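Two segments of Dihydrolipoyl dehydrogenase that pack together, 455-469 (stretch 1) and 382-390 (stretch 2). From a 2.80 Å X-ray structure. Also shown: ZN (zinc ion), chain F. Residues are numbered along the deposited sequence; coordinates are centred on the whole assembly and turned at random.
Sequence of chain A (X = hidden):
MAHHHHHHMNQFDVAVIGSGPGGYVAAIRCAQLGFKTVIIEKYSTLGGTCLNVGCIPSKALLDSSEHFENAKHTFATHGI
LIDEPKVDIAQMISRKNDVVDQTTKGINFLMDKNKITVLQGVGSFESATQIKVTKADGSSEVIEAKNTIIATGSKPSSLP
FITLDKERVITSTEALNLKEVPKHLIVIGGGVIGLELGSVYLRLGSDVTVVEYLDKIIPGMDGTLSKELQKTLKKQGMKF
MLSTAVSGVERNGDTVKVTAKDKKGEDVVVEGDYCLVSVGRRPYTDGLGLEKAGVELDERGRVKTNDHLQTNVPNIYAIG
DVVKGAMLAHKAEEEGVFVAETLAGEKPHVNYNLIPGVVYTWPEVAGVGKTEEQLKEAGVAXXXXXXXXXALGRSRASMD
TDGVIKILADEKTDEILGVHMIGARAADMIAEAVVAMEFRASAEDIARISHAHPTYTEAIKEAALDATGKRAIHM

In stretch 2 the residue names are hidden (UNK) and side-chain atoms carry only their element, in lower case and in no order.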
ATOM      1  N   THR A 455       9.612   3.342   0.560  1.00 33.43           N
ATOM      2  CA  THR A 455       8.212   3.018   0.322  1.00 30.10           C
ATOM      3  C   THR A 455       7.622   4.031  -0.640  1.00 36.69           C
ATOM      4  O   THR A 455       8.190   5.098  -0.877  1.00 50.36           O
ATOM      5  CB  THR A 455       7.387   3.013   1.609  1.00 34.13           C
ATOM      6  OG1 THR A 455       7.486   4.300   2.230  1.00 40.76           O
ATOM      7  CG2 THR A 455       7.868   1.931   2.561  1.00 31.02           C
ATOM      8  N   TYR A 456       6.454   3.698  -1.189  1.00 32.46           N
ATOM      9  CA  TYR A 456       5.774   4.646  -2.063  1.00 31.78           C
ATOM     10  C   TYR A 456       5.202   5.815  -1.275  1.00 39.35           C
ATOM     11  O   TYR A 456       5.036   6.909  -1.827  1.00 34.94           O
ATOM     12  CB  TYR A 456       4.678   3.936  -2.852  1.00 28.52           C
ATOM     13  CG  TYR A 456       5.215   2.849  -3.743  1.00 37.86           C
ATOM     14  CD1 TYR A 456       4.949   1.507  -3.474  1.00 30.13           C
ATOM     15  CD2 TYR A 456       6.031   3.156  -4.828  1.00 36.74           C
ATOM     16  CE1 TYR A 456       5.456   0.506  -4.277  1.00 27.47           C
ATOM     17  CE2 TYR A 456       6.541   2.157  -5.641  1.00 42.14           C
ATOM     18  CZ  TYR A 456       6.251   0.834  -5.361  1.00 38.84           C
ATOM     19  OH  TYR A 456       6.760  -0.159  -6.162  1.00 39.74           O
ATOM     20  N   THR A 457       4.912   5.611   0.017  1.00 44.22           N
ATOM     21  CA  THR A 457       4.346   6.678   0.837  1.00 40.37           C
ATOM     22  C   THR A 457       5.325   7.823   1.069  1.00 35.83           C
ATOM     23  O   THR A 457       4.890   8.919   1.443  1.00 32.76           O
ATOM     24  CB  THR A 457       3.879   6.128   2.190  1.00 46.90           C
ATOM     25  OG1 THR A 457       4.965   5.466   2.850  1.00 45.31           O
ATOM     26  CG2 THR A 457       2.730   5.141   1.999  1.00 43.57           C
ATOM     27  N   GLU A 458       6.624   7.614   0.824  1.00 30.69           N
ATOM     28  CA  GLU A 458       7.569   8.722   0.947  1.00 31.94           C
ATOM     29  C   GLU A 458       7.222   9.840  -0.019  1.00 35.85           C
ATOM     30  O   GLU A 458       7.559  11.003   0.232  1.00 34.87           O
ATOM     31  CB  GLU A 458       9.005   8.248   0.705  1.00 34.09           C
ATOM     32  CG  GLU A 458       9.503   7.207   1.680  1.00 43.10           C
ATOM     33  CD  GLU A 458      11.003   7.029   1.628  1.00 63.41           C
ATOM     34  OE1 GLU A 458      11.477   6.215   0.808  1.00 69.72           O
ATOM     35  OE2 GLU A 458      11.710   7.703   2.408  1.00 91.35           O
ATOM     36  N   ALA A 459       6.541   9.511  -1.121  1.00 40.87           N
ATOM     37  CA  ALA A 459       6.088  10.550  -2.036  1.00 39.88           C
ATOM     38  C   ALA A 459       5.069  11.458  -1.373  1.00 41.04           C
ATOM     39  O   ALA A 459       5.033  12.661  -1.657  1.00 47.84           O
ATOM     40  CB  ALA A 459       5.494   9.923  -3.295  1.00 34.05           C
ATOM     41  N   ILE A 460       4.267  10.921  -0.453  1.00 30.79           N
ATOM     42  CA  ILE A 460       3.354  11.772   0.300  1.00 34.75           C
ATOM     43  C   ILE A 460       4.142  12.733   1.179  1.00 39.74           C
ATOM     44  O   ILE A 460       3.886  13.945   1.192  1.00 31.09           O
ATOM     45  CB  ILE A 460       2.382  10.920   1.129  1.00 32.94           C
ATOM     46  CG1 ILE A 460       1.672   9.909   0.241  1.00 34.92           C
ATOM     47  CG2 ILE A 460       1.362  11.808   1.798  1.00 25.99           C
ATOM     48  CD1 ILE A 460       0.871   8.905   1.025  1.00 33.86           C
ATOM     49  N   LYS A 461       5.126  12.201   1.916  1.00 36.44           N
ATOM     50  CA  LYS A 461       5.963  13.041   2.765  1.00 32.88           C
ATOM     51  C   LYS A 461       6.654  14.132   1.956  1.00 46.51           C
ATOM     52  O   LYS A 461       6.697  15.296   2.379  1.00 43.13           O
ATOM     53  CB  LYS A 461       6.989  12.177   3.499  1.00 36.73           C
ATOM     54  CG  LYS A 461       8.020  12.959   4.297  1.00 41.49           C
ATOM     55  CD  LYS A 461       9.217  12.092   4.630  1.00 43.82           C
ATOM     56  CE  LYS A 461      10.226  12.834   5.491  1.00 40.39           C
ATOM     57  NZ  LYS A 461       9.696  13.117   6.844  1.00 45.46           N
ATOM     58  N   GLU A 462       7.181  13.782   0.776  1.00 47.22           N
ATOM     59  CA  GLU A 462       7.878  14.773  -0.038  1.00 45.37           C
ATOM     60  C   GLU A 462       6.914  15.829  -0.568  1.00 40.49           C
ATOM     61  O   GLU A 462       7.239  17.022  -0.572  1.00 46.90           O
ATOM     62  CB  GLU A 462       8.616  14.094  -1.188  1.00 32.04           C
ATOM     63  CG  GLU A 462       9.822  13.247  -0.790  1.00 33.71           C
ATOM     64  CD  GLU A 462      10.997  14.058  -0.247  1.00 43.34           C
ATOM     65  OE1 GLU A 462      11.246  15.170  -0.752  1.00 49.49           O
ATOM     66  OE2 GLU A 462      11.722  13.553   0.638  1.00 50.75           O
ATOM     67  N   ALA A 463       5.725  15.416  -1.016  1.00 35.63           N
ATOM     68  CA  ALA A 463       4.737  16.392  -1.478  1.00 40.19           C
ATOM     69  C   ALA A 463       4.323  17.337  -0.356  1.00 44.90           C
ATOM     70  O   ALA A 463       4.151  18.543  -0.582  1.00 45.86           O
ATOM     71  CB  ALA A 463       3.511  15.682  -2.051  1.00 30.20           C
ATOM     72  N   ALA A 464       4.178  16.812   0.865  1.00 35.71           N
ATOM     73  CA  ALA A 464       3.832  17.665   1.998  1.00 32.98           C
ATOM     74  C   ALA A 464       4.939  18.676   2.280  1.00 42.65           C
ATOM     75  O   ALA A 464       4.662  19.833   2.622  1.00 33.91           O
ATOM     76  CB  ALA A 464       3.544  16.807   3.230  1.00 38.73           C
ATOM     77  N   LEU A 465       6.200  18.257   2.150  1.00 47.17           N
ATOM     78  CA  LEU A 465       7.300  19.207   2.260  1.00 44.20           C
ATOM     79  C   LEU A 465       7.199  20.280   1.185  1.00 47.89           C
ATOM     80  O   LEU A 465       7.432  21.468   1.449  1.00 48.72           O
ATOM     81  CB  LEU A 465       8.635  18.473   2.147  1.00 43.65           C
ATOM     82  CG  LEU A 465       9.162  17.722   3.365  1.00 37.27           C
ATOM     83  CD1 LEU A 465      10.324  16.830   2.965  1.00 38.13           C
ATOM     84  CD2 LEU A 465       9.583  18.710   4.430  1.00 46.26           C
ATOM     85  N   ASP A 466       6.830  19.879  -0.034  1.00 49.31           N
ATOM     86  CA  ASP A 466       6.696  20.836  -1.128  1.00 58.38           C
ATOM     87  C   ASP A 466       5.549  21.806  -0.881  1.00 57.11           C
ATOM     88  O   ASP A 466       5.666  23.004  -1.164  1.00 56.07           O
ATOM     89  CB  ASP A 466       6.493  20.083  -2.443  1.00 50.02           C
ATOM     90  CG  ASP A 466       6.512  20.994  -3.638  1.00 42.09           C
ATOM     91  OD1 ASP A 466       7.490  21.752  -3.804  1.00 45.85           O
ATOM     92  OD2 ASP A 466       5.525  20.959  -4.401  1.00 33.25           O
ATOM     93  N   ALA A 467       4.439  21.310  -0.335  1.00 48.83           N
ATOM     94  CA  ALA A 467       3.287  22.169  -0.096  1.00 45.84           C
ATOM     95  C   ALA A 467       3.545  23.128   1.056  1.00 51.18           C
ATOM     96  O   ALA A 467       3.180  24.307   0.985  1.00 54.10           O
ATOM     97  CB  ALA A 467       2.051  21.317   0.183  1.00 47.39           C
ATOM     98  N   THR A 468       4.185  22.650   2.122  1.00 49.61           N
ATOM     99  CA  THR A 468       4.303  23.475   3.315  1.00 46.03           C
ATOM    100  C   THR A 468       5.265  24.638   3.093  1.00 48.78           C
ATOM    101  O   THR A 468       5.055  25.730   3.633  1.00 58.27           O
ATOM    102  CB  THR A 468       4.713  22.617   4.519  1.00 48.24           C
ATOM    103  OG1 THR A 468       4.546  23.363   5.728  1.00 49.26           O
ATOM    104  CG2 THR A 468       6.157  22.141   4.421  1.00 50.45           C
ATOM    105  N   GLY A 469       6.320  24.435   2.307  1.00 47.60           N
ATOM    106  CA  GLY A 469       7.282  25.504   2.117  1.00 50.96           C
ATOM    107  C   GLY A 469       8.243  25.332   0.959  1.00 47.34           C
ATOM    108  O   GLY A 469       9.341  25.895   0.981  1.00 57.07           O
ATOM    109  N   UNK A 382      -5.270  28.630  -1.708  1.00 42.01           N
ATOM    110  CA  UNK A 382      -4.667  27.327  -1.468  1.00 45.90           C
ATOM    111  C   UNK A 382      -3.250  27.274  -2.028  1.00 51.72           C
ATOM    112  O   UNK A 382      -2.902  28.006  -2.960  1.00 55.08           O
ATOM    113  c   UNK A 382      -6.545  27.043  -4.228  1.00 41.65           C
ATOM    114  o   UNK A 382      -5.791  26.440  -7.756  1.00 45.71           O
ATOM    115  c   UNK A 382      -5.512  26.197  -2.087  1.00 35.93           C
ATOM    116  c   UNK A 382      -6.620  27.105  -5.621  1.00 46.46           C
ATOM    117  c   UNK A 382      -4.767  25.591  -5.777  1.00 38.52           C
ATOM    118  c   UNK A 382      -5.595  26.255  -3.594  1.00 32.76           C
ATOM    119  c   UNK A 382      -4.705  25.534  -4.388  1.00 42.15           C
ATOM    120  c   UNK A 382      -5.727  26.378  -6.386  1.00 45.37           C
ATOM    121  N   UNK A 383      -2.441  26.393  -1.432  1.00 47.83           N
ATOM    122  CA  UNK A 383      -1.113  26.014  -1.896  1.00 48.78           C
ATOM    123  C   UNK A 383      -1.169  24.629  -2.522  1.00 47.89           C
ATOM    124  O   UNK A 383      -2.053  23.827  -2.216  1.00 43.71           O
ATOM    125  c   UNK A 383       0.645  26.141   2.222  1.00 52.22           C
ATOM    126  c   UNK A 383       1.108  27.081   1.116  1.00 55.36           C
ATOM    127  c   UNK A 383      -0.089  25.981  -0.753  1.00 42.86           C
ATOM    128  c   UNK A 383       0.052  27.241   0.034  1.00 49.46           C
ATOM    129  n   UNK A 383       1.607  26.106   3.365  1.00 43.11           N
ATOM    130  N   UNK A 384      -0.212  24.355  -3.406  1.00 50.24           N
ATOM    131  CA  UNK A 384      -0.077  23.055  -4.050  1.00 45.93           C
ATOM    132  C   UNK A 384       1.308  22.481  -3.781  1.00 45.85           C
ATOM    133  O   UNK A 384       2.314  23.184  -3.915  1.00 52.10           O
ATOM    134  o   UNK A 384      -1.643  23.626  -5.810  1.00 46.37           O
ATOM    135  c   UNK A 384      -0.315  23.153  -5.560  1.00 45.81           C
ATOM    136  c   UNK A 384      -0.124  21.801  -6.219  1.00 50.70           C
ATOM    137  N   UNK A 385       1.353  21.214  -3.384  1.00 35.76           N
ATOM    138  CA  UNK A 385       2.592  20.465  -3.324  1.00 37.74           C
ATOM    139  C   UNK A 385       2.474  19.248  -4.221  1.00 47.49           C
ATOM    140  O   UNK A 385       1.394  18.678  -4.373  1.00 47.83           O
ATOM    141  N   UNK A 386       3.590  18.860  -4.833  1.00 47.42           N
ATOM    142  CA  UNK A 386       3.535  17.822  -5.858  1.00 36.83           C
ATOM    143  C   UNK A 386       4.892  17.142  -5.972  1.00 45.87           C
ATOM    144  O   UNK A 386       5.899  17.810  -6.224  1.00 64.44           O
ATOM    145  c   UNK A 386       3.113  18.437  -7.189  1.00 43.60           C
ATOM    146  o   UNK A 386       2.788  17.441  -8.137  1.00 68.09           O
ATOM    147  N   UNK A 387       4.927  15.822  -5.788  1.00 42.28           N
ATOM    148  CA  UNK A 387       6.158  15.052  -5.930  1.00 43.18           C
ATOM    149  C   UNK A 387       5.951  13.890  -6.894  1.00 40.80           C
ATOM    150  O   UNK A 387       4.940  13.188  -6.809  1.00 36.51           O
ATOM    151  c   UNK A 387       8.048  12.460  -4.711  1.00 40.51           C
ATOM    152  c   UNK A 387      10.448  12.588  -4.711  1.00 42.65           C
ATOM    153  c   UNK A 387       9.141  14.578  -4.584  1.00 45.75           C
ATOM    154  c   UNK A 387       9.279  11.833  -4.753  1.00 45.70           C
ATOM    155  c   UNK A 387       6.633  14.519  -4.576  1.00 40.91           C
ATOM    156  c   UNK A 387      10.376  13.958  -4.627  1.00 41.77           C
ATOM    157  c   UNK A 387       7.965  13.838  -4.628  1.00 42.93           C
ATOM    158  N   UNK A 388       6.891  13.653  -7.808  1.00 36.77           N
ATOM    159  CA  UNK A 388       6.702  12.593  -8.810  1.00 34.33           C
ATOM    160  C   UNK A 388       7.096  11.204  -8.315  1.00 38.30           C
ATOM    161  O   UNK A 388       8.071  11.030  -7.581  1.00 44.13           O
ATOM    162  c   UNK A 388       8.100  14.461  -8.065  1.00 31.80           C
ATOM    163  c   UNK A 388       8.727  13.783  -9.261  1.00 32.69           C
ATOM    164  c   UNK A 388       7.611  13.046  -9.958  1.00 31.15           C
ATOM    165  N   UNK A 389       6.334  10.197  -8.761  1.00 36.97           N
ATOM    166  CA  UNK A 389       6.578   8.823  -8.325  1.00 34.97           C
ATOM    167  C   UNK A 389       7.883   8.268  -8.876  1.00 41.56           C
ATOM    168  O   UNK A 389       8.507   7.411  -8.240  1.00 40.68           O
ATOM    169  c   UNK A 389       4.096   8.209  -8.066  1.00 37.07           C
ATOM    170  c   UNK A 389       4.358   6.151  -6.231  1.00 46.43           C
ATOM    171  s   UNK A 389       4.142   7.925  -6.294  1.00 46.60           S
ATOM    172  c   UNK A 389       5.421   7.914  -8.739  1.00 36.57           C
ATOM    173  N   UNK A 390       8.293   8.714 -10.065  1.00 46.63           N
ATOM    174  CA  UNK A 390       9.511   8.200 -10.684  1.00 43.01           C
ATOM    175  C   UNK A 390      10.761   8.553  -9.890  1.00 45.77           C
ATOM    176  O   UNK A 390      11.807   7.930 -10.101  1.00 52.18           O
ATOM    177  c   UNK A 390       9.499  10.684 -13.700  1.00 59.71           C
ATOM    178  n   UNK A 390      10.618  13.301 -13.770  1.00 80.62           N
ATOM    179  c   UNK A 390       9.608   8.711 -12.125  1.00 46.36           C
ATOM    180  c   UNK A 390       9.301  13.152 -13.865  1.00 78.51           C
ATOM    181  n   UNK A 390       8.753  11.939 -13.839  1.00 69.65           N
ATOM    182  n   UNK A 390       8.527  14.224 -13.994  1.00 76.84           N
ATOM    183  c   UNK A 390       9.587  10.233 -12.247  1.00 51.70           C
TER
HETATM  184 ZN    ZN F 502      13.676   8.453   1.855  1.00 95.33          ZN

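Position 382 opens the strand with eight side-chain atoms, one carbon leading to a six-carbon ring that bears a single oxygen, and the ring stays out of reach of the helix formed by stretch 1. This is a tyrosine, Y382. At position 383 four carbons in a row end in a nitrogen, an unbranched chain that points toward the helix and extends along it to the carbonyls of A467 and T468; the residue is lysine. K383 NZ makes weak hydrogen bonds to A467 O (3.4 Å) and T468 O (3.5 Å). Position 384 has one carbon carrying an oxygen and a second carbon, the branched pattern of threonine; the CA-to-CB bond of T384 points away from the helix.

No side-chain atoms follow CA at position 385, and here the strand comes nearest the helix backbone, meeting A463 O and A467 N; the residue is glycine. G385 CA lies 3.6 Å from A467 N and 3.7 Å from A463 O. A CB in the ideal position would fall 2.3 Å from A463 O and 2.5 Å from A467 N, both clashes, so the close approach depends on the absence of a side chain.

Position 386 carries one carbon and one oxygen on a CA-to-CB bond that points away, but its backbone faces the helix and its N meets D466 OD2; the residue is serine. S386 N donates a hydrogen bond to D466 OD2 (2.9 Å). At position 387 one carbon leads to a six-carbon ring with no oxygen, and E462 CB lies over one face of it; the residue is phenylalanine. F387 points toward the helix, and E462 CB sits 3.6 Å from the ring centroid in a CH-pi contact. The ring also meets A459, with F387 CD2 3.9 Å from A459 CB.

Three carbons close a ring onto the backbone nitrogen at 388, pointing away and making no contact; this is proline, P388. Position 389 has an unbranched chain of two carbons, a sulfur and a carbon, which starts out sideways but whose end comes nearer stretch 1, touching A459 and Y456; it is a methionine. M389 SD lies 3.8 Å from A459 CB, and M389 CE lies 3.7 Å from the ring atom Y456 CD2, in the turn ahead of the helix. At 390 three carbons, a nitrogen and a carbon bearing two further nitrogens stay out of reach and define arginine, R390.

The strand runs roughly antiparallel to the helix, at 146°, with the axes approaching to 5.9 Å. The absence of a side chain at G385, whose CA is nearest that of A467, permits this closeness. Apolar packing by F387 and M389 secures one end, the lysine's weak bonds reach the other, and D466 ties the strand backbone down between them.

Stretch 2 382-390: YKTGSFPMR
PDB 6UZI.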